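Local structure of fructose-bisphosphatase (Pyrococcus horikoshii, 1VDW) at residues S56-D60 against L61-V65; L179-A183 against R184-D188; V190-R194 against N195-P199. The protein probably catalyses the magnesium-dependent hydrolysis of fructose 1,6-bisphosphate to fructose 6-phosphate and phosphate, as a homodimeric member of the inositol monophosphatase superfamily. All coordinates share one frame; numbering follows the deposited sequence.

In the fold
The three contacts follow one another along the chain without overlap. Contact 1 ends helix 45-60 and starts strand 64-67 of the eight-stranded sheet. Contact 2 ends helix 175-184, and its loop leads into strand 189-193 of the five-stranded sheet, the strand that contact 3 carries round a corner toward helix 199-211. Contacts 1 and 2 lie on opposite sides of the chain's centre, their centres about 30 Å apart, whereas contacts 2 and 3 touch, with Leu182 CB 4.0 Å from Val190 CG2. Contact 2 also reaches the second subunit. Contacts 1 and 3 remain about 11 Å apart at their nearest atoms; the chain runs on from them to Glu68 and Asp201 respectively, both predicted magnesium ligands.

Contact 1 of 3, residues S56-D60 against L61-V65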
loop_
_atom_site.group_PDB
_atom_site.type_symbol
_atom_site.label_atom_id
_atom_site.label_comp_id
_atom_site.label_asym_id
_atom_site.label_seq_id
_atom_site.Cartn_x
_atom_site.Cartn_y
_atom_site.Cartn_z
ATOM N N SER A 56 -27.162 0.675 -8.955
ATOM C CA SER A 56 -28.294 1.172 -9.727
ATOM C C SER A 56 -28.018 0.988 -11.214
ATOM O O SER A 56 -28.905 0.617 -11.983
ATOM C CB SER A 56 -28.533 2.653 -9.425
ATOM O OG SER A 56 -27.419 3.437 -9.810
ATOM N N LYS A 57 -26.778 1.244 -11.610
ATOM C CA LYS A 57 -26.360 1.117 -13.001
ATOM C C LYS A 57 -26.695 -0.261 -13.566
ATOM O O LYS A 57 -27.340 -0.379 -14.609
ATOM C CB LYS A 57 -24.853 1.365 -13.105
ATOM C CG LYS A 57 -24.291 1.328 -14.515
ATOM C CD LYS A 57 -24.722 2.539 -15.327
ATOM C CE LYS A 57 -23.961 2.611 -16.644
ATOM N NZ LYS A 57 -24.335 3.807 -17.451
ATOM N N PHE A 58 -26.263 -1.306 -12.870
ATOM C CA PHE A 58 -26.511 -2.670 -13.320
ATOM C C PHE A 58 -27.947 -3.124 -13.100
ATOM O O PHE A 58 -28.488 -3.888 -13.901
ATOM C CB PHE A 58 -25.533 -3.624 -12.634
ATOM C CG PHE A 58 -24.106 -3.421 -13.061
ATOM C CD1 PHE A 58 -23.711 -3.714 -14.362
ATOM C CD2 PHE A 58 -23.167 -2.902 -12.178
ATOM C CE1 PHE A 58 -22.402 -3.492 -14.782
ATOM C CE2 PHE A 58 -21.854 -2.674 -12.586
ATOM C CZ PHE A 58 -21.470 -2.969 -13.893
ATOM N N LYS A 59 -28.569 -2.654 -12.025
ATOM C CA LYS A 59 -29.951 -3.023 -11.742
ATOM C C LYS A 59 -30.845 -2.524 -12.872
ATOM O O LYS A 59 -31.710 -3.253 -13.359
ATOM C CB LYS A 59 -30.412 -2.415 -10.414
ATOM C CG LYS A 59 -31.840 -2.780 -10.033
ATOM C CD LYS A 59 -32.249 -2.148 -8.712
ATOM C CE LYS A 59 -33.689 -2.488 -8.360
ATOM N NZ LYS A 59 -33.902 -3.956 -8.232
ATOM N N ASP A 60 -30.622 -1.281 -13.294
ATOM C CA ASP A 60 -31.413 -0.680 -14.364
ATOM C C ASP A 60 -31.204 -1.364 -15.710
ATOM O O ASP A 60 -32.042 -1.248 -16.604
ATOM C CB ASP A 60 -31.097 0.813 -14.494
ATOM C CG ASP A 60 -31.426 1.592 -13.233
ATOM O OD1 ASP A 60 -32.298 1.140 -12.461
ATOM O OD2 ASP A 60 -30.824 2.666 -13.021
ATOM N N LEU A 61 -30.084 -2.066 -15.862
ATOM C CA LEU A 61 -29.796 -2.773 -17.106
ATOM C C LEU A 61 -30.579 -4.076 -17.165
ATOM O O LEU A 61 -30.645 -4.725 -18.210
ATOM C CB LEU A 61 -28.302 -3.072 -17.226
ATOM C CG LEU A 61 -27.405 -1.891 -17.595
ATOM C CD1 LEU A 61 -25.950 -2.308 -17.466
ATOM C CD2 LEU A 61 -27.712 -1.433 -19.015
ATOM N N GLY A 62 -31.158 -4.457 -16.031
ATOM C CA GLY A 62 -31.946 -5.674 -15.965
ATOM C C GLY A 62 -31.170 -6.960 -15.746
ATOM O O GLY A 62 -31.711 -8.045 -15.948
ATOM N N VAL A 63 -29.913 -6.857 -15.329
ATOM C CA VAL A 63 -29.106 -8.050 -15.094
ATOM C C VAL A 63 -29.132 -8.443 -13.619
ATOM O O VAL A 63 -29.566 -7.661 -12.770
ATOM C CB VAL A 63 -27.633 -7.832 -15.528
ATOM C CG1 VAL A 63 -27.581 -7.426 -16.993
ATOM C CG2 VAL A 63 -26.974 -6.766 -14.654
ATOM N N ASN A 64 -28.684 -9.660 -13.319
ATOM C CA ASN A 64 -28.638 -10.118 -11.935
ATOM C C ASN A 64 -27.431 -9.439 -11.303
ATOM O O ASN A 64 -26.423 -9.214 -11.972
ATOM C CB ASN A 64 -28.468 -11.639 -11.861
ATOM C CG ASN A 64 -29.529 -12.386 -12.646
ATOM O OD1 ASN A 64 -30.713 -12.052 -12.588
ATOM N ND2 ASN A 64 -29.108 -13.410 -13.379
ATOM N N VAL A 65 -27.531 -9.106 -10.022
ATOM C CA VAL A 65 -26.435 -8.433 -9.343
ATOM C C VAL A 65 -26.088 -9.076 -8.015
ATOM O O VAL A 65 -26.968 -9.425 -7.227
ATOM C CB VAL A 65 -26.770 -6.951 -9.081
ATOM C CG1 VAL A 65 -25.556 -6.237 -8.505
ATOM C CG2 VAL A 65 -27.220 -6.286 -10.368
#
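The ring of Phe58 is met obliquely by two methyls, Leu61 CD1 and Val63 CG2. Phe58 and Leu61 run side by side and point the same way, with Phe58 CD1 4.1 Å from Leu61 CD1. The stem of the same phenylalanine takes two valines: its CB lies 4.0 Å from Val63 CG2 and 3.9 Å from Val65 CG2. With chi1 at -57°, Val63 has CG2 between its backbone N and carbonyl carbon, and this methyl also sits 3.3 Å from Phe58 O. Beyond the segments, Trp6, Ile9 and Ile13 of helix 3-20 and Val81 of strand 79-84 pack on Phe58, which places it between a helix and the sheet. The backbone closes helix 45-60 with a Schellman motif whose positive-phi residue is Gly62; its phi of 84° would press any CB against the carbonyl oxygen of Leu61. Gly62 N donates to Lys59 O at 3.0 Å. Leu61 N makes only weak bonds, to Lys57 O and Phe58 O, and Leu61 CG rests 3.3 Å from Lys57 O. Lys57 turns away and its NZ forms a salt bridge with Asp12, while Lys59 O accepts a further bond from Gln75 NE2.

Contact 2 of 3, residues L179-A183 against R184-D188; sequences LAYLA and RGALD
Tyr181 O and Ala186 N join the two segments by a nearly straight hydrogen bond of 2.8 Å, inside which Gly185 N donates to Leu182 O at 3.2 Å. Arg184 N still makes the helical bond to Ala180 O, and a weak one to Tyr181 O. A water donates to both Leu182 O and Leu187 O, bridging helix and loop; Leu187 N is buried with no partner. Tyr181 CB packs 3.9 Å from Ala186 CB and 4.0 Å from Leu187 CD1. With CG between backbone N and carbonyl carbon (chi1 67°), the extended arm of Arg184 runs beside the tyrosine ring, pointing the same way, NH2 3.6 Å from Tyr181 CD1 and the guanidinium plane turned 65° from the ring. The polar ends have partners beyond the segments: Tyr181 OH bonds Glu118, Arg184 NE bonds Tyr125 OH, and Arg184 NH1 bonds Asn94 O of the second subunit. Replacing Arg184 with an alanine would probably leave that Asn94 carbonyl and Tyr125 OH without this partner and remove one neighbour of the Tyr181 ring, weakening a link between subunits. Gly185, with phi at 91°, and the nested pair of bonds form the Schellman motif that terminates helix 175-184 before strand 189-193.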
loop_
_atom_site.group_PDB
_atom_site.type_symbol
_atom_site.label_atom_id
_atom_site.label_comp_id
_atom_site.label_asym_id
_atom_site.label_seq_id
_atom_site.Cartn_x
_atom_site.Cartn_y
_atom_site.Cartn_z
ATOM N N LEU A 179 -4.545 -8.443 -6.646
ATOM C CA LEU A 179 -4.694 -9.413 -7.722
ATOM C C LEU A 179 -4.352 -8.758 -9.069
ATOM O O LEU A 179 -3.752 -9.395 -9.936
ATOM C CB LEU A 179 -6.118 -9.971 -7.732
ATOM C CG LEU A 179 -6.386 -10.965 -6.596
ATOM C CD1 LEU A 179 -7.877 -11.218 -6.470
ATOM C CD2 LEU A 179 -5.636 -12.271 -6.867
ATOM N N ALA A 180 -4.727 -7.493 -9.247
ATOM C CA ALA A 180 -4.411 -6.775 -10.479
ATOM C C ALA A 180 -2.892 -6.614 -10.592
ATOM O O ALA A 180 -2.329 -6.693 -11.686
ATOM C CB ALA A 180 -5.089 -5.406 -10.482
ATOM N N TYR A 181 -2.235 -6.372 -9.461
ATOM C CA TYR A 181 -0.785 -6.215 -9.453
ATOM C C TYR A 181 -0.133 -7.529 -9.858
ATOM O O TYR A 181 0.858 -7.537 -10.590
ATOM C CB TYR A 181 -0.289 -5.784 -8.073
ATOM C CG TYR A 181 -0.624 -4.354 -7.687
ATOM C CD1 TYR A 181 -1.249 -3.477 -8.579
ATOM C CD2 TYR A 181 -0.320 -3.884 -6.412
ATOM C CE1 TYR A 181 -1.567 -2.165 -8.200
ATOM C CE2 TYR A 181 -0.631 -2.585 -6.028
ATOM C CZ TYR A 181 -1.252 -1.735 -6.923
ATOM O OH TYR A 181 -1.563 -0.460 -6.509
ATOM N N LEU A 182 -0.677 -8.640 -9.370
ATOM C CA LEU A 182 -0.165 -9.951 -9.746
ATOM C C LEU A 182 -0.327 -10.118 -11.261
ATOM O O LEU A 182 0.587 -10.575 -11.954
ATOM C CB LEU A 182 -0.955 -11.043 -9.025
ATOM C CG LEU A 182 -0.757 -12.483 -9.504
ATOM C CD1 LEU A 182 0.675 -12.930 -9.254
ATOM C CD2 LEU A 182 -1.744 -13.384 -8.780
ATOM N N ALA A 183 -1.487 -9.712 -11.767
ATOM C CA ALA A 183 -1.798 -9.836 -13.183
ATOM C C ALA A 183 -0.841 -9.100 -14.108
ATOM O O ALA A 183 -0.596 -9.548 -15.229
ATOM C CB ALA A 183 -3.225 -9.372 -13.440
ATOM N N ARG A 184 -0.299 -7.970 -13.664
ATOM C CA ARG A 184 0.608 -7.228 -14.535
ATOM C C ARG A 184 2.082 -7.399 -14.194
ATOM O O ARG A 184 2.941 -6.754 -14.794
ATOM C CB ARG A 184 0.238 -5.739 -14.571
ATOM C CG ARG A 184 0.434 -4.985 -13.274
ATOM C CD ARG A 184 0.150 -3.496 -13.472
ATOM N NE ARG A 184 0.244 -2.753 -12.219
ATOM C CZ ARG A 184 1.385 -2.414 -11.629
ATOM N NH1 ARG A 184 2.545 -2.736 -12.180
ATOM N NH2 ARG A 184 1.366 -1.788 -10.462
ATOM N N GLY A 185 2.376 -8.253 -13.222
ATOM C CA GLY A 185 3.763 -8.517 -12.871
ATOM C C GLY A 185 4.432 -7.684 -11.794
ATOM O O GLY A 185 5.660 -7.578 -11.776
ATOM N N ALA A 186 3.646 -7.103 -10.891
ATOM C CA ALA A 186 4.190 -6.291 -9.806
ATOM C C ALA A 186 4.365 -7.117 -8.530
ATOM O O ALA A 186 4.992 -6.664 -7.573
ATOM C CB ALA A 186 3.278 -5.101 -9.546
ATOM N N LEU A 187 3.797 -8.322 -8.533
ATOM C CA LEU A 187 3.879 -9.269 -7.418
ATOM C C LEU A 187 3.941 -10.669 -8.017
ATOM O O LEU A 187 3.512 -10.882 -9.154
ATOM C CB LEU A 187 2.643 -9.180 -6.515
ATOM C CG LEU A 187 2.448 -7.915 -5.681
ATOM C CD1 LEU A 187 1.079 -7.971 -5.003
ATOM C CD2 LEU A 187 3.565 -7.784 -4.657
ATOM N N ASP A 188 4.465 -11.621 -7.248
ATOM C CA ASP A 188 4.562 -13.007 -7.703
ATOM C C ASP A 188 3.404 -13.850 -7.179
ATOM O O ASP A 188 3.066 -14.877 -7.763
ATOM C CB ASP A 188 5.882 -13.620 -7.249
ATOM C CG ASP A 188 7.078 -12.879 -7.798
ATOM O OD1 ASP A 188 7.340 -12.979 -9.016
ATOM O OD2 ASP A 188 7.746 -12.185 -7.007
HETATM O O HOH W 1 3.155 -11.708 -11.755
#

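Contact 3 of 3, residues V190-R194 against N195-P199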
loop_
_atom_site.group_PDB
_atom_site.type_symbol
_atom_site.label_atom_id
_atom_site.label_comp_id
_atom_site.label_asym_id
_atom_site.label_seq_id
_atom_site.Cartn_x
_atom_site.Cartn_y
_atom_site.Cartn_z
ATOM N N VAL A 190 -0.401 -13.722 -4.367
ATOM C CA VAL A 190 -1.361 -13.067 -3.486
ATOM C C VAL A 190 -1.914 -14.205 -2.642
ATOM O O VAL A 190 -2.490 -15.164 -3.164
ATOM C CB VAL A 190 -2.507 -12.396 -4.263
ATOM C CG1 VAL A 190 -3.534 -11.829 -3.289
ATOM C CG2 VAL A 190 -1.952 -11.282 -5.137
ATOM N N VAL A 191 -1.731 -14.089 -1.335
ATOM C CA VAL A 191 -2.150 -15.122 -0.404
ATOM C C VAL A 191 -3.044 -14.542 0.676
ATOM O O VAL A 191 -2.623 -13.666 1.429
ATOM C CB VAL A 191 -0.913 -15.754 0.269
ATOM C CG1 VAL A 191 -1.337 -16.866 1.224
ATOM C CG2 VAL A 191 0.038 -16.277 -0.787
ATOM N N ASP A 192 -4.285 -15.011 0.742
ATOM C CA ASP A 192 -5.209 -14.546 1.769
ATOM C C ASP A 192 -5.886 -15.775 2.342
ATOM O O ASP A 192 -6.727 -16.402 1.686
ATOM C CB ASP A 192 -6.260 -13.599 1.188
ATOM C CG ASP A 192 -7.080 -12.901 2.268
ATOM O OD1 ASP A 192 -7.378 -13.536 3.306
ATOM O OD2 ASP A 192 -7.433 -11.721 2.069
ATOM N N ILE A 193 -5.510 -16.117 3.569
ATOM C CA ILE A 193 -6.052 -17.298 4.226
ATOM C C ILE A 193 -6.781 -16.956 5.520
ATOM O O ILE A 193 -6.801 -17.744 6.468
ATOM C CB ILE A 193 -4.922 -18.323 4.498
ATOM C CG1 ILE A 193 -3.810 -17.683 5.337
ATOM C CG2 ILE A 193 -4.345 -18.808 3.176
ATOM C CD1 ILE A 193 -2.655 -18.627 5.658
ATOM N N ARG A 194 -7.401 -15.781 5.542
ATOM C CA ARG A 194 -8.139 -15.301 6.707
ATOM C C ARG A 194 -9.560 -15.848 6.829
ATOM O O ARG A 194 -10.206 -15.642 7.858
ATOM C CB ARG A 194 -8.250 -13.775 6.671
ATOM C CG ARG A 194 -6.947 -13.007 6.726
ATOM C CD ARG A 194 -7.230 -11.519 6.575
ATOM N NE ARG A 194 -7.716 -11.184 5.239
ATOM C CZ ARG A 194 -8.197 -9.993 4.895
ATOM N NH1 ARG A 194 -8.267 -9.016 5.790
ATOM N NH2 ARG A 194 -8.587 -9.767 3.648
ATOM N N ASN A 195 -10.049 -16.521 5.789
ATOM C CA ASN A 195 -11.424 -17.024 5.782
ATOM C C ASN A 195 -12.309 -15.787 5.963
ATOM O O ASN A 195 -13.336 -15.825 6.644
ATOM C CB ASN A 195 -11.647 -18.010 6.935
ATOM C CG ASN A 195 -12.893 -18.847 6.747
ATOM O OD1 ASN A 195 -13.037 -19.547 5.744
ATOM N ND2 ASN A 195 -13.802 -18.785 7.714
ATOM N N TYR A 196 -11.893 -14.696 5.322
ATOM C CA TYR A 196 -12.553 -13.396 5.412
ATOM C C TYR A 196 -13.137 -12.868 4.098
ATOM O O TYR A 196 -14.184 -12.224 4.091
ATOM C CB TYR A 196 -11.533 -12.388 5.952
ATOM C CG TYR A 196 -11.984 -10.946 5.995
ATOM C CD1 TYR A 196 -12.772 -10.469 7.041
ATOM C CD2 TYR A 196 -11.585 -10.047 5.005
ATOM C CE1 TYR A 196 -13.150 -9.128 7.104
ATOM C CE2 TYR A 196 -11.956 -8.708 5.059
ATOM C CZ TYR A 196 -12.734 -8.254 6.111
ATOM O OH TYR A 196 -13.083 -6.924 6.175
ATOM N N LEU A 197 -12.449 -13.123 2.991
ATOM C CA LEU A 197 -12.894 -12.645 1.685
ATOM C C LEU A 197 -14.207 -13.248 1.219
ATOM O O LEU A 197 -14.572 -14.351 1.614
ATOM C CB LEU A 197 -11.823 -12.933 0.632
ATOM C CG LEU A 197 -10.464 -12.252 0.803
ATOM C CD1 LEU A 197 -9.495 -12.804 -0.230
ATOM C CD2 LEU A 197 -10.614 -10.749 0.654
ATOM N N ARG A 198 -14.910 -12.506 0.369
ATOM C CA ARG A 198 -16.172 -12.956 -0.207
ATOM C C ARG A 198 -15.957 -13.032 -1.716
ATOM O O ARG A 198 -15.026 -12.421 -2.244
ATOM C CB ARG A 198 -17.289 -11.959 0.103
ATOM C CG ARG A 198 -17.462 -11.669 1.585
ATOM C CD ARG A 198 -17.910 -12.904 2.345
ATOM N NE ARG A 198 -19.297 -12.799 2.786
ATOM C CZ ARG A 198 -19.731 -11.921 3.686
ATOM N NH1 ARG A 198 -18.884 -11.067 4.247
ATOM N NH2 ARG A 198 -21.013 -11.894 4.026
ATOM N N PRO A 199 -16.806 -13.784 -2.434
ATOM C CA PRO A 199 -16.641 -13.887 -3.888
ATOM C C PRO A 199 -16.663 -12.513 -4.562
ATOM O O PRO A 199 -15.982 -12.289 -5.563
ATOM C CB PRO A 199 -17.825 -14.757 -4.303
ATOM C CG PRO A 199 -18.009 -15.648 -3.114
ATOM C CD PRO A 199 -17.881 -14.677 -1.964
HETATM O O HOH W 2 -9.907 -14.627 3.306
#
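Tyr196 CD2 lies over one face of the Arg194 guanidinium, 3.2 Å above its plane and offset toward the rim. The two planes are 46° apart, so this is a tilted approach and not a parallel stack, although the side chains run side by side in the same direction. The alignment begins at the stems, where Arg194 CB is 3.6 Å from Tyr196 CB; Tyr196 CG, anti to the backbone N (chi1 174°), then sets the ring alongside the arginine. A bend in the arginine at chi3 (-68°) folds the guanidinium back toward Asp192, which it grips side-on. Arg194 NE donates to Asp192 OD1 at 3.1 Å, almost exactly in the guanidinium plane, and Arg194 NH2 donates to the syn lone pair of Asp192 OD2 at 2.8 Å, the hydrogen bond of a salt bridge. OD1 also takes the backbone N of Arg194, nearly along its C-O axis, which makes an Asx turn where the chain turns the corner at 194 and leaves the five-stranded sheet. A water donates to the same OD1 and accepts from Tyr196 N, tying the carboxylate to the chain past the corner. Arg194 N, Arg194 NE and the water on OD1, with Arg194 NH2 on OD2, probably hold the carboxylate ionised and limit its rotation. Leu197 and Asp192 approach each other from opposite directions, with Leu197 CG and CD1 both 3.3 Å from Asp192 OD2; Leu197 CD2 is 3.7 Å from Arg194 NH2. Val234 and Ile236 pack on the same leucine. Farther along, Arg198 occupies the N-cap of helix 199-211 and gives its backbone N to the carboxylate of Asp201, a predicted magnesium ligand, while its NH1 pairs with Glu68, another.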